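Co-type Nitrile Hydratase beta subunit (Pseudomonas putida, PDB 3QYH) probably serves as the beta subunit of a cobalt-dependent nitrile hydratase, an enzyme that adds water to nitriles to give amides. Local coordinates at residues Val167-Pro171 with Asp172-His176; Val209-Asp213 with Asp214-Pro218; Pro20-Pro23 with Val24-Asp28. All blocks are in the same frame, centred on the assembly; numbering follows the deposited sequence.

Contact 1: residues Val167-Pro171 with Asp172-His176; sequences VFVTP and DTAAH
Thr170 and Pro171 join Thr173, Ala174 and Ala175 in a local contact around the first turn of the short helix 171-174, just after strand 158-168 ends. It is a worked example of how a chain passes from sheet to helix. The Thr170 carbonyl starts the turn: Ala174 N donates to Thr170 O at 3.0 Å. One residue on, Ala175 N donates to Pro171 O at 2.9 Å. A weak third bond runs from Thr173 N to Thr170 O.

Side chains fill in around this frame. The methyl of Ala174 points back to the preceding chain, its CB 3.8 Å from Val169 CG1. With chi1 at 50°, Thr173 OG1 sits between its own N and carbonyl carbon and comes within 3.1 Å of Thr170 O, although the hydroxyl is also bonded to Gly179 O. Thr170 holds the N-cap position yet does no capping with its side chain: OG1 bonds instead to His181 O and Gln183 NE2. The Asp172 carboxylate bonds to other parts of the chain, OD1 to the Thr148 hydroxyl and OD2 to the Tyr215 hydroxyl. The chemistry implies a division of labour, in which backbone bonds shape the turn while the polar side chains fasten it to neighbouring loops and strands.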
ATOM      1  N   VAL B 167       5.738  18.395  -2.932  1.00 14.76           N
ATOM      2  CA  VAL B 167       4.339  18.714  -3.125  1.00 16.38           C
ATOM      3  C   VAL B 167       3.532  17.567  -3.730  1.00 19.24           C
ATOM      4  O   VAL B 167       3.947  16.969  -4.717  1.00 16.87           O
ATOM      5  CB  VAL B 167       4.190  19.964  -4.023  1.00 16.35           C
ATOM      6  CG1 VAL B 167       2.721  20.228  -4.353  1.00 14.22           C
ATOM      7  CG2 VAL B 167       4.811  21.177  -3.341  1.00 20.70           C
ATOM      8  N   PHE B 168       2.358  17.298  -3.155  1.00 17.47           N
ATOM      9  CA  PHE B 168       1.478  16.221  -3.620  1.00 13.90           C
ATOM     10  C   PHE B 168       0.022  16.649  -3.614  1.00 17.76           C
ATOM     11  O   PHE B 168      -0.370  17.566  -2.881  1.00 16.47           O
ATOM     12  CB  PHE B 168       1.634  14.986  -2.724  1.00 12.31           C
ATOM     13  CG  PHE B 168       2.959  14.297  -2.886  1.00 16.56           C
ATOM     14  CD1 PHE B 168       3.106  13.260  -3.790  1.00 16.67           C
ATOM     15  CD2 PHE B 168       4.063  14.706  -2.153  1.00 14.75           C
ATOM     16  CE1 PHE B 168       4.350  12.613  -3.954  1.00 19.47           C
ATOM     17  CE2 PHE B 168       5.300  14.091  -2.317  1.00 20.39           C
ATOM     18  CZ  PHE B 168       5.441  13.042  -3.222  1.00 15.62           C
ATOM     19  N   VAL B 169      -0.783  15.974  -4.424  1.00 13.55           N
ATOM     20  CA  VAL B 169      -2.225  16.126  -4.382  1.00 12.58           C
ATOM     21  C   VAL B 169      -2.724  15.901  -2.943  1.00 13.56           C
ATOM     22  O   VAL B 169      -2.147  15.105  -2.203  1.00 14.92           O
ATOM     23  CB  VAL B 169      -2.903  15.072  -5.299  1.00 14.74           C
ATOM     24  CG1 VAL B 169      -4.427  15.027  -5.066  1.00 14.83           C
ATOM     25  CG2 VAL B 169      -2.563  15.346  -6.784  1.00 14.75           C
ATOM     26  N   THR B 170      -3.781  16.605  -2.554  1.00 15.90           N
ATOM     27  CA  THR B 170      -4.441  16.382  -1.269  1.00 15.83           C
ATOM     28  C   THR B 170      -5.655  15.462  -1.433  1.00 13.78           C
ATOM     29  O   THR B 170      -6.633  15.818  -2.113  1.00 15.25           O
ATOM     30  CB  THR B 170      -4.895  17.732  -0.647  1.00 18.25           C
ATOM     31  OG1 THR B 170      -3.749  18.543  -0.373  1.00 15.39           O
ATOM     32  CG2 THR B 170      -5.690  17.499   0.659  1.00 18.03           C
ATOM     33  N   PRO B 171      -5.620  14.285  -0.787  1.00 14.85           N
ATOM     34  CA  PRO B 171      -6.699  13.302  -0.935  1.00 12.96           C
ATOM     35  C   PRO B 171      -8.009  13.802  -0.345  1.00 17.03           C
ATOM     36  O   PRO B 171      -9.052  13.494  -0.910  1.00 14.97           O
ATOM     37  CB  PRO B 171      -6.191  12.081  -0.152  1.00 11.32           C
ATOM     38  CG  PRO B 171      -4.741  12.314   0.022  1.00 20.11           C
ATOM     39  CD  PRO B 171      -4.574  13.804   0.120  1.00 14.58           C
ATOM     40  N   ASP B 172      -7.963  14.582   0.737  1.00 16.04           N
ATOM     41  CA  ASP B 172      -9.195  15.061   1.371  1.00 15.53           C
ATOM     42  C   ASP B 172     -10.080  15.833   0.399  1.00 22.58           C
ATOM     43  O   ASP B 172     -11.304  15.772   0.480  1.00 15.90           O
ATOM     44  CB  ASP B 172      -8.901  15.959   2.582  1.00 16.56           C
ATOM     45  CG  ASP B 172      -7.983  15.294   3.592  1.00 21.34           C
ATOM     46  OD1 ASP B 172      -8.309  15.316   4.796  1.00 18.56           O
ATOM     47  OD2 ASP B 172      -6.922  14.757   3.184  1.00 17.70           O
ATOM     48  N   THR B 173      -9.466  16.581  -0.508  1.00 17.21           N
ATOM     49  CA  THR B 173     -10.242  17.328  -1.486  1.00 15.88           C
ATOM     50  C   THR B 173     -10.453  16.529  -2.779  1.00 16.96           C
ATOM     51  O   THR B 173     -11.522  16.589  -3.394  1.00 16.96           O
ATOM     52  CB  THR B 173      -9.566  18.678  -1.799  1.00 23.46           C
ATOM     53  OG1 THR B 173      -8.182  18.453  -2.105  1.00 17.14           O
ATOM     54  CG2 THR B 173      -9.662  19.604  -0.581  1.00 20.49           C
ATOM     55  N   ALA B 174      -9.440  15.774  -3.188  1.00 15.89           N
ATOM     56  CA  ALA B 174      -9.524  15.048  -4.452  1.00 15.60           C
ATOM     57  C   ALA B 174     -10.565  13.940  -4.408  1.00 15.86           C
ATOM     58  O   ALA B 174     -11.096  13.560  -5.432  1.00 17.96           O
ATOM     59  CB  ALA B 174      -8.158  14.481  -4.834  1.00 14.97           C
ATOM     60  N   ALA B 175     -10.833  13.394  -3.228  1.00 14.05           N
ATOM     61  CA  ALA B 175     -11.840  12.348  -3.120  1.00 13.97           C
ATOM     62  C   ALA B 175     -13.266  12.895  -3.211  1.00 17.42           C
ATOM     63  O   ALA B 175     -14.216  12.128  -3.324  1.00 17.29           O
ATOM     64  CB  ALA B 175     -11.671  11.569  -1.809  1.00 15.96           C
ATOM     65  N   HIS B 176     -13.418  14.210  -3.122  1.00 15.55           N
ATOM     66  CA  HIS B 176     -14.759  14.809  -2.979  1.00 18.19           C
ATOM     67  C   HIS B 176     -15.047  15.915  -4.006  1.00 26.24           C
ATOM     68  O   HIS B 176     -15.800  16.849  -3.729  1.00 22.86           O
ATOM     69  CB  HIS B 176     -14.977  15.328  -1.544  1.00 18.36           C
ATOM     70  CG  HIS B 176     -14.912  14.255  -0.499  1.00 19.90           C
ATOM     71  ND1 HIS B 176     -15.942  13.358  -0.288  1.00 15.32           N
ATOM     72  CD2 HIS B 176     -13.934  13.920   0.379  1.00 14.20           C
ATOM     73  CE1 HIS B 176     -15.599  12.517   0.675  1.00 14.94           C
ATOM     74  NE2 HIS B 176     -14.390  12.841   1.101  1.00 15.83           N
TER

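Contact 2: residues Val209-Asp213 with Asp214-Pro218; sequences VDLWD and DYLEP
Trp212 and Tyr215 meet where strand 206-212 gives way to a 3-10 turn leading into strand 216-218, the place such a turn takes before the last strand of SH3-like barrels. The tight part lies around the phenol ring. Trp212 CB stands almost exactly on the ring normal, 3.9 Å from the ring centroid of Tyr215, a CH-pi contact over the face. The two side chains run side by side in the same direction, and Trp212 CE3 reaches Tyr215 CE2 at 3.6 Å, while the five-membered ring of Trp212 and the Tyr215 ring are inclined at 51°. At the phenol ring's edge and in its plane, Leu211 CD2 touches Tyr215 CD2 at 3.7 Å. A looser apolar touch follows, Leu211 CD1 to Leu216 CD2 at 4.1 Å.

Two backbone bonds close the turn: Tyr215 N to Trp212 O at 2.9 Å and Leu216 N to Asp213 O at 3.1 Å. Tyr215 has CG beside its backbone N (chi1 -76°), which lays the ring against Trp212. A valine at Tyr215 would probably deprive Trp212 CB and Leu211 CD2 of the ring they pack on, and leave Asp172 OD2 and Arg149 N without their hydroxyl partner.

The solvent side is different. Asp214 is exposed; its side chain points away from residues 209-213, though its CB still touches the Asp213 backbone. Neighbouring Asp213 is buried, but its carboxylate is met by Arg130 and the Tyr186 hydroxyl. The chemistry thus implies a turn fixed by apolar packing inside, with the buried charge of Asp213 probably balanced by Arg130 from outside the turn.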
ATOM      1  N   VAL B 209       4.893   8.471  10.127  1.00 12.96           N
ATOM      2  CA  VAL B 209       3.632   8.593   9.399  1.00 10.81           C
ATOM      3  C   VAL B 209       3.736   9.724   8.385  1.00 15.16           C
ATOM      4  O   VAL B 209       4.297  10.781   8.685  1.00 14.51           O
ATOM      5  CB  VAL B 209       2.455   8.895  10.381  1.00 13.87           C
ATOM      6  CG1 VAL B 209       1.104   8.793   9.667  1.00 11.48           C
ATOM      7  CG2 VAL B 209       2.490   7.949  11.598  1.00 11.63           C
ATOM      8  N   ASP B 210       3.167   9.536   7.195  1.00 11.92           N
ATOM      9  CA  ASP B 210       3.211  10.596   6.201  1.00 13.36           C
ATOM     10  C   ASP B 210       1.974  11.490   6.238  1.00 15.19           C
ATOM     11  O   ASP B 210       0.843  11.024   6.065  1.00 14.00           O
ATOM     12  CB  ASP B 210       3.453  10.022   4.796  1.00 15.45           C
ATOM     13  CG  ASP B 210       4.787   9.300   4.690  1.00 20.01           C
ATOM     14  OD1 ASP B 210       4.980   8.535   3.717  1.00 18.80           O
ATOM     15  OD2 ASP B 210       5.641   9.495   5.592  1.00 18.86           O
ATOM     16  N   LEU B 211       2.200  12.780   6.453  1.00 13.35           N
ATOM     17  CA  LEU B 211       1.112  13.682   6.792  1.00 13.91           C
ATOM     18  C   LEU B 211       1.203  14.953   5.965  1.00 16.18           C
ATOM     19  O   LEU B 211       2.300  15.456   5.714  1.00 16.28           O
ATOM     20  CB  LEU B 211       1.164  14.009   8.282  1.00 11.62           C
ATOM     21  CG  LEU B 211       0.867  12.802   9.178  1.00 16.55           C
ATOM     22  CD1 LEU B 211       1.259  13.089  10.610  1.00 16.54           C
ATOM     23  CD2 LEU B 211      -0.626  12.373   9.099  1.00 12.37           C
ATOM     24  N   TRP B 212       0.050  15.458   5.537  1.00 10.22           N
ATOM     25  CA  TRP B 212      -0.007  16.652   4.720  1.00 12.46           C
ATOM     26  C   TRP B 212       0.165  17.909   5.569  1.00 17.49           C
ATOM     27  O   TRP B 212      -0.170  17.922   6.752  1.00 18.27           O
ATOM     28  CB  TRP B 212      -1.321  16.701   3.950  1.00 12.63           C
ATOM     29  CG  TRP B 212      -1.333  15.860   2.671  1.00 15.47           C
ATOM     30  CD1 TRP B 212      -1.287  16.323   1.380  1.00 16.67           C
ATOM     31  CD2 TRP B 212      -1.395  14.432   2.579  1.00 14.67           C
ATOM     32  NE1 TRP B 212      -1.318  15.267   0.499  1.00 17.23           N
ATOM     33  CE2 TRP B 212      -1.391  14.097   1.212  1.00 17.85           C
ATOM     34  CE3 TRP B 212      -1.467  13.402   3.521  1.00 13.52           C
ATOM     35  CZ2 TRP B 212      -1.447  12.777   0.767  1.00 15.37           C
ATOM     36  CZ3 TRP B 212      -1.530  12.095   3.069  1.00 14.55           C
ATOM     37  CH2 TRP B 212      -1.533  11.797   1.712  1.00 12.43           C
ATOM     38  N   ASP B 213       0.701  18.957   4.957  1.00 17.83           N
ATOM     39  CA  ASP B 213       1.064  20.192   5.655  1.00 17.13           C
ATOM     40  C   ASP B 213      -0.080  20.726   6.520  1.00 17.48           C
ATOM     41  O   ASP B 213       0.114  20.997   7.708  1.00 16.53           O
ATOM     42  CB  ASP B 213       1.507  21.262   4.640  1.00 16.22           C
ATOM     43  CG  ASP B 213       2.105  22.484   5.303  1.00 22.07           C
ATOM     44  OD1 ASP B 213       1.358  23.186   5.995  1.00 20.92           O
ATOM     45  OD2 ASP B 213       3.323  22.742   5.123  1.00 22.83           O
ATOM     46  N   ASP B 214      -1.272  20.870   5.948  1.00 15.79           N
ATOM     47  CA  ASP B 214      -2.364  21.423   6.747  1.00 18.79           C
ATOM     48  C   ASP B 214      -3.024  20.434   7.717  1.00 20.67           C
ATOM     49  O   ASP B 214      -4.042  20.758   8.309  1.00 18.70           O
ATOM     50  CB  ASP B 214      -3.402  22.176   5.893  1.00 16.81           C
ATOM     51  CG  ASP B 214      -4.228  21.262   5.010  1.00 20.13           C
ATOM     52  OD1 ASP B 214      -4.090  20.021   5.100  1.00 20.54           O
ATOM     53  OD2 ASP B 214      -5.023  21.790   4.210  1.00 22.03           O
ATOM     54  N   TYR B 215      -2.437  19.246   7.883  1.00 15.58           N
ATOM     55  CA  TYR B 215      -2.844  18.327   8.950  1.00 19.64           C
ATOM     56  C   TYR B 215      -2.142  18.743  10.238  1.00 17.79           C
ATOM     57  O   TYR B 215      -2.438  18.219  11.316  1.00 19.40           O
ATOM     58  CB  TYR B 215      -2.389  16.898   8.645  1.00 13.87           C
ATOM     59  CG  TYR B 215      -3.170  16.115   7.606  1.00 13.60           C
ATOM     60  CD1 TYR B 215      -4.196  16.694   6.860  1.00 13.59           C
ATOM     61  CD2 TYR B 215      -2.843  14.782   7.358  1.00 12.17           C
ATOM     62  CE1 TYR B 215      -4.904  15.932   5.901  1.00 16.07           C
ATOM     63  CE2 TYR B 215      -3.520  14.025   6.410  1.00 11.84           C
ATOM     64  CZ  TYR B 215      -4.545  14.592   5.686  1.00 13.86           C
ATOM     65  OH  TYR B 215      -5.178  13.789   4.742  1.00 15.27           O
ATOM     66  N   LEU B 216      -1.193  19.669  10.126  1.00 16.21           N
ATOM     67  CA  LEU B 216      -0.255  19.939  11.221  1.00 15.62           C
ATOM     68  C   LEU B 216      -0.297  21.378  11.727  1.00 17.75           C
ATOM     69  O   LEU B 216      -0.779  22.275  11.031  1.00 20.46           O
ATOM     70  CB  LEU B 216       1.177  19.612  10.785  1.00 15.52           C
ATOM     71  CG  LEU B 216       1.418  18.243  10.153  1.00 18.51           C
ATOM     72  CD1 LEU B 216       2.826  18.159   9.591  1.00 15.35           C
ATOM     73  CD2 LEU B 216       1.168  17.121  11.166  1.00 17.80           C
ATOM     74  N   GLU B 217       0.227  21.580  12.940  1.00 18.69           N
ATOM     75  CA  GLU B 217       0.496  22.917  13.475  1.00 19.73           C
ATOM     76  C   GLU B 217       1.798  22.820  14.244  1.00 18.83           C
ATOM     77  O   GLU B 217       2.177  21.727  14.655  1.00 19.24           O
ATOM     78  CB  GLU B 217      -0.608  23.366  14.431  1.00 18.48           C
ATOM     79  CG  GLU B 217      -0.605  22.630  15.754  1.00 19.23           C
ATOM     80  CD  GLU B 217      -1.737  23.076  16.692  1.00 29.74           C
ATOM     81  OE1 GLU B 217      -2.418  24.088  16.408  1.00 27.39           O
ATOM     82  OE2 GLU B 217      -1.941  22.398  17.716  1.00 32.34           O
ATOM     83  N   PRO B 218       2.485  23.967  14.445  1.00 19.56           N
ATOM     84  CA  PRO B 218       3.715  23.987  15.245  1.00 20.77           C
ATOM     85  C   PRO B 218       3.423  23.458  16.632  1.00 22.66           C
ATOM     86  O   PRO B 218       2.359  23.762  17.182  1.00 28.13           O
ATOM     87  CB  PRO B 218       4.074  25.474  15.306  1.00 22.08           C
ATOM     88  CG  PRO B 218       3.419  26.084  14.124  1.00 24.62           C
ATOM     89  CD  PRO B 218       2.154  25.292  13.892  1.00 20.66           C
TER

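Contact 3: residues Pro20-Pro23 with Val24-Asp28; sequences PNEP and VFRYD
Glu22, Pro23 and Arg26 make a local surface contact in the loop before helix 28-43, an example of a turn where side chains pack across it with no hydrogen bond between its two halves. The apolar contacts come first. The aliphatic part of Arg26 lies against the proline ring, its CG 3.9 Å from Pro23 CD, the two side chains crossing obliquely. One carbon further out, Arg26 CD comes 3.9 Å from Glu22 CG, at a slant to an extended glutamate whose CG is anti to its backbone N (chi1 -177°). Within the second half of the turn, Val24 CG1 sits 3.6 Å above the plane of the Phe25 ring, displaced toward its rim.

The charged groups form a second class. Their charged atoms do not meet: Glu22 OE2 and Arg26 NE are 4.8 Å apart, with the carboxylate and guanidinium planes 78° apart. Each has firmer partners: Glu22 is hydrogen-bonded to an aromatic side chain and to the backbone of the other subunit, and Arg26 NH2 makes a salt bridge with Glu19. Their opposite charges probably add a mild attraction.

Bonds from backbone N-H groups to a side chain tie the loop to helix 28-43: Arg26 N and Tyr27 N both donate to Glu30 OE1. Phe25 packs on Lys31 and Met34, seating the turn against the start of that helix beside the subunit interface.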
ATOM      1  N   PRO B  20       1.585 -20.374   4.052  1.00 22.17           N
ATOM      2  CA  PRO B  20       2.868 -20.784   3.464  1.00 23.09           C
ATOM      3  C   PRO B  20       2.778 -20.887   1.931  1.00 13.27           C
ATOM      4  O   PRO B  20       1.784 -21.416   1.410  1.00 19.69           O
ATOM      5  CB  PRO B  20       3.082 -22.176   4.072  1.00 21.25           C
ATOM      6  CG  PRO B  20       2.326 -22.143   5.368  1.00 27.83           C
ATOM      7  CD  PRO B  20       1.103 -21.317   5.079  1.00 20.32           C
ATOM      8  N   ASN B  21       3.774 -20.386   1.216  1.00 21.80           N
ATOM      9  CA  ASN B  21       3.777 -20.523  -0.240  1.00 26.65           C
ATOM     10  C   ASN B  21       2.531 -19.918  -0.901  1.00 26.20           C
ATOM     11  O   ASN B  21       1.969 -20.492  -1.839  1.00 21.65           O
ATOM     12  CB  ASN B  21       3.845 -22.001  -0.615  1.00 28.04           C
ATOM     13  CG  ASN B  21       5.122 -22.671  -0.130  1.00 34.47           C
ATOM     14  OD1 ASN B  21       6.236 -22.206  -0.419  1.00 42.46           O
ATOM     15  ND2 ASN B  21       4.968 -23.778   0.603  1.00 32.89           N
ATOM     16  N   GLU B  22       2.097 -18.768  -0.407  1.00 23.00           N
ATOM     17  CA  GLU B  22       0.886 -18.118  -0.900  1.00 18.05           C
ATOM     18  C   GLU B  22       1.052 -17.693  -2.369  1.00 14.47           C
ATOM     19  O   GLU B  22       2.041 -17.032  -2.720  1.00 16.61           O
ATOM     20  CB  GLU B  22       0.602 -16.895  -0.035  1.00 21.07           C
ATOM     21  CG  GLU B  22      -0.678 -16.151  -0.391  1.00 15.39           C
ATOM     22  CD  GLU B  22      -0.954 -14.994   0.565  1.00 18.04           C
ATOM     23  OE1 GLU B  22      -0.429 -14.980   1.709  1.00 13.56           O
ATOM     24  OE2 GLU B  22      -1.707 -14.091   0.171  1.00 14.18           O
ATOM     25  N   PRO B  23       0.105 -18.079  -3.237  1.00 13.16           N
ATOM     26  CA  PRO B  23       0.172 -17.606  -4.632  1.00 19.47           C
ATOM     27  C   PRO B  23      -0.267 -16.144  -4.740  1.00 22.44           C
ATOM     28  O   PRO B  23      -0.904 -15.637  -3.819  1.00 17.81           O
ATOM     29  CB  PRO B  23      -0.848 -18.479  -5.362  1.00 20.63           C
ATOM     30  CG  PRO B  23      -1.765 -19.033  -4.283  1.00 20.83           C
ATOM     31  CD  PRO B  23      -1.137 -18.803  -2.935  1.00 20.90           C
ATOM     32  N   VAL B  24       0.064 -15.484  -5.845  1.00 18.79           N
ATOM     33  CA  VAL B  24      -0.347 -14.090  -6.064  1.00 18.04           C
ATOM     34  C   VAL B  24      -1.851 -14.010  -6.033  1.00 16.71           C
ATOM     35  O   VAL B  24      -2.423 -13.164  -5.341  1.00 19.02           O
ATOM     36  CB  VAL B  24       0.173 -13.553  -7.429  1.00 16.77           C
ATOM     37  CG1 VAL B  24      -0.417 -12.180  -7.751  1.00 12.44           C
ATOM     38  CG2 VAL B  24       1.701 -13.511  -7.428  1.00 18.37           C
ATOM     39  N   PHE B  25      -2.489 -14.905  -6.776  1.00 12.21           N
ATOM     40  CA  PHE B  25      -3.955 -14.993  -6.771  1.00 16.64           C
ATOM     41  C   PHE B  25      -4.414 -16.341  -6.226  1.00 24.11           C
ATOM     42  O   PHE B  25      -4.079 -17.386  -6.777  1.00 21.14           O
ATOM     43  CB  PHE B  25      -4.488 -14.784  -8.187  1.00 15.87           C
ATOM     44  CG  PHE B  25      -4.187 -13.429  -8.742  1.00 17.43           C
ATOM     45  CD1 PHE B  25      -3.287 -13.276  -9.784  1.00 17.87           C
ATOM     46  CD2 PHE B  25      -4.806 -12.296  -8.213  1.00 16.21           C
ATOM     47  CE1 PHE B  25      -3.015 -12.001 -10.316  1.00 16.06           C
ATOM     48  CE2 PHE B  25      -4.522 -11.024  -8.723  1.00 14.47           C
ATOM     49  CZ  PHE B  25      -3.638 -10.881  -9.782  1.00 14.68           C
ATOM     50  N   ARG B  26      -5.195 -16.316  -5.151  1.00 20.72           N
ATOM     51  CA  ARG B  26      -5.627 -17.548  -4.523  1.00 20.97           C
ATOM     52  C   ARG B  26      -6.894 -18.129  -5.140  1.00 24.92           C
ATOM     53  O   ARG B  26      -7.171 -19.303  -4.952  1.00 25.25           O
ATOM     54  CB  ARG B  26      -5.747 -17.340  -2.996  1.00 28.73           C
ATOM     55  CG  ARG B  26      -4.414 -16.831  -2.360  1.00 23.78           C
ATOM     56  CD  ARG B  26      -4.551 -16.376  -0.890  1.00 26.20           C
ATOM     57  NE  ARG B  26      -5.088 -17.434  -0.055  1.00 26.11           N
ATOM     58  CZ  ARG B  26      -6.278 -17.489   0.546  1.00 37.50           C
ATOM     59  NH1 ARG B  26      -7.170 -16.499   0.509  1.00 24.15           N
ATOM     60  NH2 ARG B  26      -6.549 -18.586   1.233  1.00 33.59           N
ATOM     61  N   TYR B  27      -7.653 -17.316  -5.875  1.00 16.91           N
ATOM     62  CA  TYR B  27      -8.814 -17.809  -6.612  1.00 19.68           C
ATOM     63  C   TYR B  27      -8.826 -17.163  -7.994  1.00 24.03           C
ATOM     64  O   TYR B  27      -8.310 -16.043  -8.162  1.00 16.26           O
ATOM     65  CB  TYR B  27     -10.137 -17.487  -5.884  1.00 19.59           C
ATOM     66  CG  TYR B  27     -10.197 -17.907  -4.432  1.00 22.03           C
ATOM     67  CD1 TYR B  27      -9.904 -17.000  -3.416  1.00 20.84           C
ATOM     68  CD2 TYR B  27     -10.546 -19.211  -4.068  1.00 30.81           C
ATOM     69  CE1 TYR B  27      -9.955 -17.369  -2.073  1.00 26.64           C
ATOM     70  CE2 TYR B  27     -10.604 -19.592  -2.718  1.00 26.88           C
ATOM     71  CZ  TYR B  27     -10.298 -18.665  -1.733  1.00 31.09           C
ATOM     72  OH  TYR B  27     -10.343 -19.017  -0.403  1.00 35.32           O
ATOM     73  N   ASP B  28      -9.407 -17.854  -8.976  1.00 21.01           N
ATOM     74  CA  ASP B  28      -9.528 -17.297 -10.336  1.00 18.14           C
ATOM     75  C   ASP B  28     -10.304 -15.985 -10.389  1.00 20.37           C
ATOM     76  O   ASP B  28      -9.910 -15.076 -11.118  1.00 16.06           O
ATOM     77  CB  ASP B  28     -10.135 -18.301 -11.309  1.00 23.16           C
ATOM     78  CG  ASP B  28      -9.129 -19.343 -11.777  1.00 43.54           C
ATOM     79  OD1 ASP B  28      -7.919 -19.202 -11.469  1.00 33.15           O
ATOM     80  OD2 ASP B  28      -9.549 -20.306 -12.454  1.00 43.00           O
TER

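In the fold
Contacts 1 and 2 belong together, whereas contact 3 stands apart. The first two, with centres 13 Å apart, reach the same antiparallel sheet of the SH3-like C-terminal region and touch directly: the indole of Trp212 packs on Pro171 and donates to Val169 O. Contact 2 is buried and mostly apolar; contact 1 is partly buried and built mainly on backbone bonds. Contact 3 lies on the opposite side of the chain's centre, its nearest atoms about 25 Å from contact 1, in the N-terminal region. There, at the surface, aliphatic stems and charged groups do the work, and Glu22 finds its partners in the other subunit.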